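Local coordinates for protein aspartate--tRNA(Asp/Asn) ligase (Sulfolobus tokodaii, PDB 1WYD) that probably activates L-aspartate with ATP and transfers it to the acceptor end of both tRNA(Asp) and tRNA(Asn), at residues M239-K244 / A395-G400. Numbering follows the deposited sequence.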
# COMPACT_ATOMS: atom_id res chain seq x y z
N MET B 239 -7.88 9.74 17.93
CA MET B 239 -9.31 9.79 17.64
C MET B 239 -9.69 11.06 16.85
O MET B 239 -10.42 10.98 15.85
CB MET B 239 -10.15 9.61 18.92
CG MET B 239 -10.31 8.19 19.31
SD MET B 239 -11.58 7.90 20.55
CE MET B 239 -10.72 8.38 22.11
N GLN B 240 -9.13 12.21 17.23
CA GLN B 240 -9.31 13.45 16.46
C GLN B 240 -8.64 13.47 15.08
O GLN B 240 -9.09 14.16 14.16
CB GLN B 240 -8.77 14.63 17.24
CG GLN B 240 -9.80 15.27 18.09
CD GLN B 240 -9.20 16.37 18.92
OE1 GLN B 240 -8.36 17.16 18.43
NE2 GLN B 240 -9.58 16.42 20.20
N LEU B 241 -7.52 12.76 14.95
CA LEU B 241 -6.89 12.59 13.64
C LEU B 241 -7.83 11.78 12.75
O LEU B 241 -8.09 12.15 11.59
CB LEU B 241 -5.56 11.87 13.81
CG LEU B 241 -4.40 12.01 12.82
CD1 LEU B 241 -3.74 10.64 12.71
CD2 LEU B 241 -4.78 12.52 11.45
N LEU B 242 -8.36 10.68 13.30
CA LEU B 242 -9.16 9.75 12.52
C LEU B 242 -10.44 10.45 12.06
O LEU B 242 -10.81 10.35 10.91
CB LEU B 242 -9.40 8.44 13.30
CG LEU B 242 -10.64 7.62 13.08
CD1 LEU B 242 -10.46 6.68 11.90
CD2 LEU B 242 -10.90 6.85 14.30
N GLU B 243 -11.08 11.17 12.98
CA GLU B 243 -12.23 12.03 12.66
C GLU B 243 -11.95 12.83 11.39
O GLU B 243 -12.73 12.80 10.43
CB GLU B 243 -12.53 12.98 13.84
CG GLU B 243 -13.30 12.36 15.02
CD GLU B 243 -13.62 13.34 16.17
OE1 GLU B 243 -12.92 14.38 16.34
OE2 GLU B 243 -14.58 13.06 16.94
N LYS B 244 -10.83 13.51 11.35
CA LYS B 244 -10.50 14.32 10.18
C LYS B 244 -10.27 13.49 8.91
O LYS B 244 -10.65 13.91 7.81
CB LYS B 244 -9.29 15.21 10.48
CG LYS B 244 -9.62 16.35 11.47
CD LYS B 244 -8.38 16.81 12.32
CE LYS B 244 -7.54 17.87 11.60
NZ LYS B 244 -6.58 18.57 12.56
N ALA B 395 0.57 6.56 20.39
CA ALA B 395 -0.80 6.07 20.29
C ALA B 395 -1.06 5.77 18.84
O ALA B 395 -0.48 6.41 17.95
CB ALA B 395 -1.81 7.14 20.79
N GLY B 396 -1.92 4.79 18.58
CA GLY B 396 -2.24 4.47 17.21
C GLY B 396 -3.54 3.75 17.04
O GLY B 396 -4.22 3.41 18.00
N PHE B 397 -3.90 3.52 15.78
CA PHE B 397 -5.09 2.74 15.46
C PHE B 397 -4.92 1.92 14.18
O PHE B 397 -3.98 2.10 13.39
CB PHE B 397 -6.31 3.67 15.32
CG PHE B 397 -6.24 4.59 14.12
CD1 PHE B 397 -6.02 5.96 14.31
CD2 PHE B 397 -6.45 4.12 12.84
CE1 PHE B 397 -5.96 6.82 13.23
CE2 PHE B 397 -6.37 4.94 11.75
CZ PHE B 397 -6.13 6.29 11.93
N GLY B 398 -5.87 1.02 13.98
CA GLY B 398 -5.96 0.22 12.78
C GLY B 398 -7.43 0.22 12.41
O GLY B 398 -8.32 0.07 13.29
N MET B 399 -7.66 0.47 11.12
CA MET B 399 -8.96 0.41 10.49
C MET B 399 -8.94 -0.64 9.38
O MET B 399 -8.00 -0.70 8.59
CB MET B 399 -9.26 1.76 9.89
CG MET B 399 -10.32 1.79 8.80
SD MET B 399 -11.04 3.57 8.74
CE MET B 399 -9.78 4.41 7.99
N GLY B 400 -10.02 -1.41 9.28
CA GLY B 400 -10.14 -2.38 8.23
C GLY B 400 -10.67 -1.74 6.99
O GLY B 400 -11.76 -1.19 7.03
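Phe397 reaches from strand 394-400 to helix 235-256 and brings one corner of its ring, CE1 and CZ, against the side chain of Leu242. The tight point is Leu242 CB, 3.8 Å from Phe397 CE1, with the ring turned obliquely to the helix. The CB of Phe397 already points toward the helix, and a chi1 of 67°, with CG between backbone N and carbonyl carbon, carries CE1 and CZ to Leu242 CB. Around this point the packing relaxes: Leu241 CD1 stands 4.4 Å from Phe397 CE1, and Leu242 CD1 lies 4.5 Å from Met399 SD. Val354 and Phe344 of nearby strands also pack on both Phe397 and Leu242. Gln240 and Lys244 form the solvent side of the helix. Glu243 is buried, its OE2 satisfied by Ile275 N. The segment axes approach to 9.5 Å, their N-to-C directions 39° apart, a helix laid on the largely antiparallel sheet of the class II synthetase catalytic domain. Gly400, predicted to bind ATP, sits at the N-cap position of helix 401-409. With no hydrogen bond or salt bridge between the segments, their fit probably rests on side-chain shape and burial of apolar surface rather than on polar pairing.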